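Acinetobacter secreted protease CpaA (Acinetobacter nosocomialis M2, PDB 6O38) is a secreted zinc metalloprotease that probably cleaves proteins outside the cell, exported by the type II secretion system with help from its chaperone CpaB. Local coordinates at residues M270-K275 with Y539-K544; L349-K354 with R359-T364; T439-T444 with N481-N486. All coordinates share one frame; numbering follows the deposited sequence.

Interaction 1: residues M270-K275 with Y539-K544. With SO4 (sulfate ion), chain P.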
loop_
_atom_site.group_PDB
_atom_site.type_symbol
_atom_site.label_atom_id
_atom_site.label_comp_id
_atom_site.label_asym_id
_atom_site.label_seq_id
_atom_site.Cartn_x
_atom_site.Cartn_y
_atom_site.Cartn_z
HETATM N N MSE A 270 5.439 6.914 15.300
HETATM C CA MSE A 270 4.221 7.702 15.423
HETATM C C MSE A 270 3.707 7.665 16.854
HETATM O O MSE A 270 3.476 6.591 17.410
HETATM C CB MSE A 270 3.147 7.187 14.465
HETATM C CG MSE A 270 1.850 7.972 14.512
HETATM SE SE MSE A 270 0.424 7.091 13.521
HETATM C CE MSE A 270 0.261 5.477 14.603
ATOM N N TYR A 271 3.521 8.839 17.448
ATOM C CA TYR A 271 3.089 8.920 18.835
ATOM C C TYR A 271 1.594 8.656 18.946
ATOM O O TYR A 271 0.805 9.078 18.094
ATOM C CB TYR A 271 3.425 10.289 19.427
ATOM C CG TYR A 271 3.309 10.332 20.932
ATOM C CD1 TYR A 271 4.280 9.749 21.736
ATOM C CD2 TYR A 271 2.228 10.946 21.551
ATOM C CE1 TYR A 271 4.181 9.780 23.113
ATOM C CE2 TYR A 271 2.120 10.982 22.928
ATOM C CZ TYR A 271 3.100 10.399 23.704
ATOM O OH TYR A 271 3.000 10.431 25.075
ATOM N N VAL A 272 1.208 7.949 20.005
ATOM C CA VAL A 272 -0.176 7.567 20.253
ATOM C C VAL A 272 -0.532 8.076 21.644
ATOM O O VAL A 272 -0.036 7.548 22.647
ATOM C CB VAL A 272 -0.387 6.049 20.149
ATOM C CG1 VAL A 272 -1.856 5.707 20.279
ATOM C CG2 VAL A 272 0.171 5.520 18.834
ATOM N N SER A 273 -1.386 9.102 21.704
ATOM C CA SER A 273 -1.632 9.797 22.966
ATOM C C SER A 273 -2.303 8.889 23.990
ATOM O O SER A 273 -1.866 8.813 25.145
ATOM C CB SER A 273 -2.481 11.044 22.716
ATOM O OG SER A 273 -1.713 12.064 22.104
ATOM N N ASP A 274 -3.380 8.204 23.594
ATOM C CA ASP A 274 -4.118 7.376 24.544
ATOM C C ASP A 274 -3.266 6.246 25.112
ATOM O O ASP A 274 -3.569 5.744 26.199
ATOM C CB ASP A 274 -5.397 6.827 23.898
ATOM C CG ASP A 274 -5.135 6.036 22.629
ATOM O OD1 ASP A 274 -4.027 5.488 22.466
ATOM O OD2 ASP A 274 -6.051 5.965 21.784
ATOM N N LYS A 275 -2.216 5.836 24.401
ATOM C CA LYS A 275 -1.299 4.814 24.890
ATOM C C LYS A 275 -0.035 5.394 25.511
ATOM O O LYS A 275 0.578 4.743 26.363
ATOM C CB LYS A 275 -0.902 3.870 23.749
ATOM C CG LYS A 275 -2.050 3.051 23.184
ATOM C CD LYS A 275 -2.649 2.125 24.228
ATOM C CE LYS A 275 -3.763 1.283 23.628
ATOM N NZ LYS A 275 -4.030 0.056 24.427
ATOM N N TYR A 539 -4.044 -3.000 17.297
ATOM C CA TYR A 539 -2.607 -2.790 17.382
ATOM C C TYR A 539 -2.001 -2.465 16.024
ATOM O O TYR A 539 -0.773 -2.406 15.897
ATOM C CB TYR A 539 -1.939 -4.021 17.995
ATOM C CG TYR A 539 -2.637 -4.494 19.250
ATOM C CD1 TYR A 539 -2.674 -3.698 20.388
ATOM C CD2 TYR A 539 -3.272 -5.728 19.293
ATOM C CE1 TYR A 539 -3.318 -4.121 21.536
ATOM C CE2 TYR A 539 -3.919 -6.160 20.438
ATOM C CZ TYR A 539 -3.938 -5.352 21.555
ATOM O OH TYR A 539 -4.580 -5.777 22.698
ATOM N N LEU A 540 -2.836 -2.250 15.011
ATOM C CA LEU A 540 -2.409 -1.854 13.680
ATOM C C LEU A 540 -2.931 -0.457 13.379
ATOM O O LEU A 540 -3.998 -0.061 13.858
ATOM C CB LEU A 540 -2.917 -2.834 12.620
ATOM C CG LEU A 540 -2.467 -4.286 12.765
ATOM C CD1 LEU A 540 -3.196 -5.145 11.755
ATOM C CD2 LEU A 540 -0.960 -4.408 12.596
ATOM N N TYR A 541 -2.172 0.290 12.583
ATOM C CA TYR A 541 -2.518 1.666 12.257
ATOM C C TYR A 541 -2.388 1.897 10.760
ATOM O O TYR A 541 -1.516 1.318 10.105
ATOM C CB TYR A 541 -1.633 2.652 13.030
ATOM C CG TYR A 541 -1.757 2.515 14.531
ATOM C CD1 TYR A 541 -0.992 1.588 15.229
ATOM C CD2 TYR A 541 -2.647 3.303 15.248
ATOM C CE1 TYR A 541 -1.108 1.454 16.598
ATOM C CE2 TYR A 541 -2.768 3.176 16.619
ATOM C CZ TYR A 541 -1.996 2.250 17.289
ATOM O OH TYR A 541 -2.114 2.120 18.653
ATOM N N ASN A 542 -3.273 2.735 10.225
ATOM C CA ASN A 542 -3.222 3.148 8.832
ATOM C C ASN A 542 -1.850 3.743 8.518
ATOM O O ASN A 542 -1.439 4.714 9.173
ATOM C CB ASN A 542 -4.326 4.167 8.546
ATOM C CG ASN A 542 -4.497 4.453 7.063
ATOM O OD1 ASN A 542 -3.533 4.735 6.351
ATOM N ND2 ASN A 542 -5.737 4.383 6.591
ATOM N N PRO A 543 -1.115 3.190 7.548
ATOM C CA PRO A 543 0.266 3.656 7.319
ATOM C C PRO A 543 0.373 5.139 7.004
ATOM O O PRO A 543 1.295 5.804 7.492
ATOM C CB PRO A 543 0.726 2.789 6.139
ATOM C CG PRO A 543 -0.115 1.556 6.233
ATOM C CD PRO A 543 -1.458 2.036 6.700
ATOM N N LYS A 544 -0.545 5.681 6.205
ATOM C CA LYS A 544 -0.471 7.080 5.804
ATOM C C LYS A 544 -1.122 8.022 6.812
ATOM O O LYS A 544 -0.550 9.064 7.149
ATOM C CB LYS A 544 -1.122 7.266 4.430
ATOM C CG LYS A 544 -1.177 8.714 3.970
ATOM C CD LYS A 544 -1.526 8.828 2.497
ATOM C CE LYS A 544 -1.341 10.256 2.007
ATOM N NZ LYS A 544 -0.102 10.876 2.551
HETATM S S SO4 P . -1.232 -1.699 23.830
HETATM O O1 SO4 P . -2.371 -2.056 24.671
HETATM O O2 SO4 P . -0.227 -2.757 23.892
HETATM O O3 SO4 P . -1.681 -1.532 22.451
HETATM O O4 SO4 P . -0.648 -0.447 24.305
#

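Interaction 2: residues L349-K354 with R359-T364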
loop_
_atom_site.group_PDB
_atom_site.type_symbol
_atom_site.label_atom_id
_atom_site.label_comp_id
_atom_site.label_asym_id
_atom_site.label_seq_id
_atom_site.Cartn_x
_atom_site.Cartn_y
_atom_site.Cartn_z
ATOM N N LEU A 349 14.106 -25.522 19.963
ATOM C CA LEU A 349 13.124 -25.531 18.886
ATOM C C LEU A 349 13.703 -26.221 17.659
ATOM O O LEU A 349 14.802 -25.889 17.205
ATOM C CB LEU A 349 12.695 -24.103 18.547
ATOM C CG LEU A 349 11.743 -23.923 17.361
ATOM C CD1 LEU A 349 10.433 -24.660 17.599
ATOM C CD2 LEU A 349 11.488 -22.446 17.099
ATOM N N SER A 350 12.961 -27.187 17.126
ATOM C CA SER A 350 13.438 -27.996 16.010
ATOM C C SER A 350 12.249 -28.339 15.130
ATOM O O SER A 350 11.319 -29.019 15.576
ATOM C CB SER A 350 14.132 -29.267 16.506
ATOM O OG SER A 350 14.346 -30.183 15.447
ATOM N N THR A 351 12.282 -27.865 13.889
ATOM C CA THR A 351 11.178 -28.037 12.959
ATOM C C THR A 351 11.728 -27.986 11.539
ATOM O O THR A 351 12.935 -27.842 11.325
ATOM C CB THR A 351 10.106 -26.970 13.204
ATOM O OG1 THR A 351 9.064 -27.089 12.226
ATOM C CG2 THR A 351 10.726 -25.581 13.152
ATOM N N ALA A 352 10.833 -28.113 10.562
ATOM C CA ALA A 352 11.218 -28.127 9.158
ATOM C C ALA A 352 10.302 -27.219 8.350
ATOM O O ALA A 352 9.133 -27.021 8.693
ATOM C CB ALA A 352 11.176 -29.549 8.581
ATOM N N ILE A 353 10.848 -26.670 7.266
ATOM C CA ILE A 353 10.083 -25.905 6.288
ATOM C C ILE A 353 10.102 -26.668 4.971
ATOM O O ILE A 353 11.149 -27.178 4.554
ATOM C CB ILE A 353 10.633 -24.476 6.122
ATOM C CG1 ILE A 353 9.846 -23.724 5.046
ATOM C CG2 ILE A 353 12.122 -24.495 5.801
ATOM C CD1 ILE A 353 10.089 -22.235 5.045
ATOM N N LYS A 354 8.943 -26.760 4.327
ATOM C CA LYS A 354 8.768 -27.541 3.113
ATOM C C LYS A 354 8.583 -26.628 1.905
ATOM O O LYS A 354 8.475 -25.406 2.028
ATOM C CB LYS A 354 7.583 -28.498 3.276
ATOM C CG LYS A 354 7.782 -29.495 4.409
ATOM C CD LYS A 354 6.599 -30.430 4.573
ATOM C CE LYS A 354 5.467 -29.746 5.324
ATOM N NZ LYS A 354 4.377 -30.697 5.682
ATOM N N ARG A 359 7.138 -19.437 6.679
ATOM C CA ARG A 359 7.230 -19.689 8.109
ATOM C C ARG A 359 7.821 -18.475 8.804
ATOM O O ARG A 359 8.868 -17.968 8.390
ATOM C CB ARG A 359 8.086 -20.925 8.407
ATOM C CG ARG A 359 7.480 -22.226 7.922
ATOM C CD ARG A 359 6.510 -22.783 8.943
ATOM N NE ARG A 359 7.172 -23.175 10.181
ATOM C CZ ARG A 359 7.594 -24.404 10.445
ATOM N NH1 ARG A 359 7.429 -25.373 9.554
ATOM N NH2 ARG A 359 8.180 -24.665 11.601
ATOM N N ARG A 360 7.148 -18.012 9.854
ATOM C CA ARG A 360 7.597 -16.868 10.632
ATOM C C ARG A 360 7.880 -17.300 12.062
ATOM O O ARG A 360 7.132 -18.093 12.644
ATOM C CB ARG A 360 6.564 -15.731 10.622
ATOM C CG ARG A 360 7.022 -14.487 11.379
ATOM C CD ARG A 360 6.120 -13.287 11.131
ATOM N NE ARG A 360 4.841 -13.403 11.822
ATOM C CZ ARG A 360 3.695 -13.713 11.225
ATOM N NH1 ARG A 360 3.668 -13.936 9.917
ATOM N NH2 ARG A 360 2.578 -13.798 11.932
ATOM N N PHE A 361 8.970 -16.779 12.619
ATOM C CA PHE A 361 9.349 -17.027 14.000
ATOM C C PHE A 361 9.568 -15.691 14.693
ATOM O O PHE A 361 10.012 -14.720 14.074
ATOM C CB PHE A 361 10.617 -17.891 14.091
ATOM C CG PHE A 361 10.520 -19.194 13.346
ATOM C CD1 PHE A 361 10.871 -19.273 12.007
ATOM C CD2 PHE A 361 10.077 -20.341 13.983
ATOM C CE1 PHE A 361 10.782 -20.470 11.320
ATOM C CE2 PHE A 361 9.986 -21.541 13.302
ATOM C CZ PHE A 361 10.339 -21.605 11.969
ATOM N N ILE A 362 9.250 -15.646 15.983
ATOM C CA ILE A 362 9.381 -14.429 16.774
ATOM C C ILE A 362 10.184 -14.749 18.027
ATOM O O ILE A 362 10.051 -15.835 18.604
ATOM C CB ILE A 362 8.003 -13.822 17.127
ATOM C CG1 ILE A 362 8.167 -12.451 17.789
ATOM C CG2 ILE A 362 7.197 -14.764 18.015
ATOM C CD1 ILE A 362 6.862 -11.708 17.985
ATOM N N TYR A 363 11.032 -13.809 18.435
ATOM C CA TYR A 363 11.906 -13.998 19.581
ATOM C C TYR A 363 11.214 -13.531 20.854
ATOM O O TYR A 363 10.586 -12.468 20.884
ATOM C CB TYR A 363 13.217 -13.236 19.379
ATOM C CG TYR A 363 14.317 -13.629 20.337
ATOM C CD1 TYR A 363 14.992 -14.834 20.191
ATOM C CD2 TYR A 363 14.692 -12.791 21.379
ATOM C CE1 TYR A 363 16.001 -15.199 21.059
ATOM C CE2 TYR A 363 15.703 -13.147 22.254
ATOM C CZ TYR A 363 16.354 -14.352 22.089
ATOM O OH TYR A 363 17.360 -14.715 22.954
ATOM N N THR A 364 11.330 -14.336 21.904
ATOM C CA THR A 364 10.762 -14.040 23.212
ATOM C C THR A 364 11.869 -14.077 24.264
ATOM O O THR A 364 13.036 -14.340 23.962
ATOM C CB THR A 364 9.645 -15.027 23.567
ATOM O OG1 THR A 364 10.205 -16.327 23.792
ATOM C CG2 THR A 364 8.623 -15.108 22.444
#

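Interaction 3: residues T439-T444 with N481-N486. With SO4 (sulfate ion), chain N.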
loop_
_atom_site.group_PDB
_atom_site.type_symbol
_atom_site.label_atom_id
_atom_site.label_comp_id
_atom_site.label_asym_id
_atom_site.label_seq_id
_atom_site.Cartn_x
_atom_site.Cartn_y
_atom_site.Cartn_z
ATOM N N THR A 439 -22.188 -28.204 -2.482
ATOM C CA THR A 439 -21.896 -29.535 -3.000
ATOM C C THR A 439 -20.401 -29.818 -3.084
ATOM O O THR A 439 -20.007 -30.988 -3.096
ATOM C CB THR A 439 -22.535 -29.717 -4.378
ATOM O OG1 THR A 439 -21.793 -28.974 -5.353
ATOM C CG2 THR A 439 -23.976 -29.229 -4.364
ATOM N N GLY A 440 -19.565 -28.780 -3.151
ATOM C CA GLY A 440 -18.126 -28.981 -3.158
ATOM C C GLY A 440 -17.594 -29.650 -1.907
ATOM O O GLY A 440 -16.503 -30.230 -1.939
ATOM N N ARG A 441 -18.343 -29.588 -0.804
ATOM C CA ARG A 441 -17.909 -30.225 0.434
ATOM C C ARG A 441 -18.024 -31.741 0.358
ATOM O O ARG A 441 -17.306 -32.454 1.068
ATOM C CB ARG A 441 -18.732 -29.691 1.606
ATOM C CG ARG A 441 -18.752 -28.175 1.705
ATOM C CD ARG A 441 -19.751 -27.711 2.750
ATOM N NE ARG A 441 -21.097 -28.206 2.470
ATOM C CZ ARG A 441 -22.174 -27.888 3.180
ATOM N NH1 ARG A 441 -22.067 -27.074 4.221
ATOM N NH2 ARG A 441 -23.359 -28.384 2.851
ATOM N N ASP A 442 -18.914 -32.247 -0.495
ATOM C CA ASP A 442 -19.150 -33.675 -0.638
ATOM C C ASP A 442 -18.654 -34.228 -1.964
ATOM O O ASP A 442 -18.639 -35.452 -2.137
ATOM C CB ASP A 442 -20.647 -33.988 -0.494
ATOM C CG ASP A 442 -21.261 -33.348 0.732
ATOM O OD1 ASP A 442 -20.834 -33.683 1.856
ATOM O OD2 ASP A 442 -22.172 -32.508 0.572
ATOM N N ASP A 443 -18.266 -33.361 -2.899
ATOM C CA ASP A 443 -17.810 -33.786 -4.214
ATOM C C ASP A 443 -16.653 -34.767 -4.090
ATOM O O ASP A 443 -15.635 -34.466 -3.460
ATOM C CB ASP A 443 -17.399 -32.559 -5.031
ATOM C CG ASP A 443 -17.113 -32.884 -6.487
ATOM O OD1 ASP A 443 -16.378 -33.854 -6.774
ATOM O OD2 ASP A 443 -17.649 -32.165 -7.355
ATOM N N THR A 444 -16.816 -35.941 -4.701
ATOM C CA THR A 444 -15.842 -37.013 -4.524
ATOM C C THR A 444 -14.509 -36.660 -5.171
ATOM O O THR A 444 -13.445 -36.998 -4.639
ATOM C CB THR A 444 -16.395 -38.316 -5.103
ATOM O OG1 THR A 444 -17.727 -38.528 -4.615
ATOM C CG2 THR A 444 -15.532 -39.494 -4.698
ATOM N N ASN A 481 -16.587 -27.840 6.358
ATOM C CA ASN A 481 -17.028 -26.624 5.690
ATOM C C ASN A 481 -15.873 -25.754 5.212
ATOM O O ASN A 481 -16.107 -24.637 4.741
ATOM C CB ASN A 481 -17.935 -25.811 6.617
ATOM C CG ASN A 481 -19.290 -26.457 6.819
ATOM O OD1 ASN A 481 -19.961 -26.833 5.860
ATOM N ND2 ASN A 481 -19.703 -26.584 8.076
HETATM N N MSE A 482 -14.640 -26.237 5.313
HETATM C CA MSE A 482 -13.482 -25.440 4.931
HETATM C C MSE A 482 -13.373 -25.334 3.413
HETATM O O MSE A 482 -12.591 -26.049 2.787
HETATM C CB MSE A 482 -12.201 -26.040 5.516
HETATM C CG MSE A 482 -10.984 -25.140 5.397
HETATM SE SE MSE A 482 -11.176 -23.488 6.411
HETATM C CE MSE A 482 -9.633 -22.524 5.707
ATOM N N ILE A 483 -14.167 -24.442 2.825
ATOM C CA ILE A 483 -14.183 -24.256 1.378
ATOM C C ILE A 483 -14.567 -22.814 1.075
ATOM O O ILE A 483 -15.403 -22.221 1.763
ATOM C CB ILE A 483 -15.140 -25.260 0.694
ATOM C CG1 ILE A 483 -15.093 -25.107 -0.829
ATOM C CG2 ILE A 483 -16.562 -25.100 1.214
ATOM C CD1 ILE A 483 -15.867 -26.173 -1.572
ATOM N N GLY A 484 -13.935 -22.247 0.048
ATOM C CA GLY A 484 -14.248 -20.903 -0.390
ATOM C C GLY A 484 -14.229 -20.830 -1.903
ATOM O O GLY A 484 -13.623 -21.666 -2.578
ATOM N N ALA A 485 -14.917 -19.820 -2.434
ATOM C CA ALA A 485 -15.046 -19.706 -3.879
ATOM C C ALA A 485 -15.269 -18.257 -4.286
ATOM O O ALA A 485 -15.868 -17.470 -3.547
ATOM C CB ALA A 485 -16.191 -20.578 -4.407
ATOM N N ASN A 486 -14.772 -17.917 -5.475
ATOM C CA ASN A 486 -15.118 -16.678 -6.154
ATOM C C ASN A 486 -15.156 -16.948 -7.652
ATOM O O ASN A 486 -14.641 -17.960 -8.133
ATOM C CB ASN A 486 -14.133 -15.539 -5.837
ATOM C CG ASN A 486 -12.735 -15.801 -6.367
ATOM O OD1 ASN A 486 -11.855 -16.233 -5.628
ATOM N ND2 ASN A 486 -12.519 -15.516 -7.646
HETATM S S SO4 N . -25.886 -26.898 5.047
HETATM O O1 SO4 N . -26.652 -28.115 5.303
HETATM O O2 SO4 N . -24.548 -27.039 5.616
HETATM O O3 SO4 N . -25.782 -26.682 3.607
HETATM O O4 SO4 N . -26.560 -25.760 5.665
#

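Interaction 1: residues M270-K275 with Y539-K544
Met270, a selenomethionine here, lays its terminal methyl on one face of the Tyr541 ring. CE of Met270 stands 4.0 Å from the ring centroid of Tyr541 and 29° off the normal, a CH-pi contact displaced toward the inner end of the ring, where CE of Met270 is 3.6 Å from CG of Tyr541. The chain of Met270 runs extended from the strand and bends only at its last torsion (chi3 64°), which turns the methyl over the ring. A long, flexible, apolar side chain suits such a place because it can adapt to an aromatic surface. Two residues on, Val272 points the same way and meets the far end of the same tyrosine obliquely: CG2 of Val272 is 4.2 Å from CZ of Tyr541, and CG1 of Val272 lies 3.9 Å from OH of Tyr541. Gln279 of strand 277-288 and Arg233 also touch the Tyr541 side chain.

Beyond the strand end the contact loosens into exposed residues that meet through an ion. Lys275 reaches NZ to within 2.7 Å of O1 of a sulfate, probably from the crystallisation liquor, which also bonds to Tyr277 OH. Tyr539 turns its ring edge to this ion, and sulfate O3 lies near the ring plane, 3.2 Å from CD1 of Tyr539. Nearby, Asp274 forms a salt bridge to Arg548. At the opposite end of 539-544, OD1 of Asn542 accepts a bond from N of Lys544 (3.1 Å), making an Asx turn.

Met270 and Val272 thus hold Tyr541 by dispersion and CH-pi attraction, with polar ties around this apolar core. Within these segments the charged ends of Asp274 and Lys275 lie on the exposed side; the lysine supplies the sulfate's hydrogen bond, the tyrosine edge at most a weak polar contact, and no physiological anion site is implied.

Interaction 2: residues L349-K354 with R359-T364
This is packing between two beta layers of the fourth beta-sandwich domain, in which Arg359, Phe361 and Leu349 help to fill the space between strands 350-353 and 359-364. The strand axes approach to 9.5 Å and run roughly antiparallel, but the strands belong to different sheets, pairing with 341-344 and with 330-335 and 367-381 respectively. The main polar link is Arg359 NH2 to Thr351 OG1, 2.7 Å long and almost straight at 176°, with the hydroxyl oxygen lying in the guanidinium plane. Bends at chi2 and chi3 (-85° and -65°) turn the guanidinium so that NH2 faces the Thr351 hydroxyl. A second bond, from Arg359 NH1 to Ala352 O, is weak and its geometry doubtful. The aliphatic part of the arginine slides past Ile353, whose CD1 is 3.9 Å from CG of Arg359. Farther along, Leu349 CD2 meets Phe361 CD2 obliquely at 4.0 Å, while Thr351 CG2 lies 4.1 Å from Phe361 CE2. Threonine suits the position because its hydroxyl serves the arginine and its methyl the aromatic ring. The chemistry implies a mixed interface: apolar packing holds the layers together, and one directional bond fixes the guanidinium between them.

Interaction 3: residues T439-T444 with N481-N486
Arg441 NH1 has two acceptors: it donates to OD1 of Asn481 at 2.7 Å and to O2 of a sulfate at 2.8 Å. The second bond is the straighter (159° against 138°), and the sulfate lies at the guanidinium edge, near its plane, whereas the amide oxygen sits tilted out of that plane. The amide and guanidinium planes are 36° apart. Arg441 NH2 adds a bond to sulfate O3 at 3.1 Å, so the ion, probably from the crystallisation liquor, is held by both terminal nitrogens. NE of Arg441 bonds to Ser438 O, so all three nitrogens of the group have a partner, which should fix its rotation. Arginine suits the place by offering several N-H groups in one flat unit, and asparagine by supplying a neutral acceptor.

Behind this polar edge lies an apolar layer. CG2 of Ile483 packs against CG of Arg441 at 3.8 Å, the two side chains crossing at about a right angle. The other branch of Ile483 reaches the turn, where CD1 of Ile483 is 3.9 Å from CA of Gly440; with no side chain there, glycine lets the isoleucine lie directly against the backbone. Trp474, from a loop, and Ile437 of helix 433-439 also touch Ile483. An inverse gamma turn centred on Met482 separates Asn481 from Ile483, both of whose side chains reach Gly440-Arg441. His175 of the chaperone CpaB packs on Asn481.

The arrangement joins the turn between two helices to strand 483-487, which lies between the parallel strand 457-462 and the antiparallel strand 471-473. Such a sheet, followed by the helix bearing His498 and His502, which bind zinc together with His508, is consistent with the metzincin-like fold of M12B peptidases.

In the fold
The three contacts are widely separated. The centres of interactions 1 and 2 are about 29 Å apart. Those of interactions 2 and 3 are about 31 Å apart, and those of interactions 1 and 3 about 40 Å. Along the chain, interactions 2 and 3 follow one another inside the long loop that interaction 1 closes. Interaction 2 lies within the fourth beta-sandwich range, and interaction 3 within the reprolysin-like protease range. Interaction 1 brings the loop between helices 496-504 and 557-569, probably part of the protease region, back onto strand 266-272 of the third sandwich range. It thus joins distant parts of the chain, whereas the other two shape single regions.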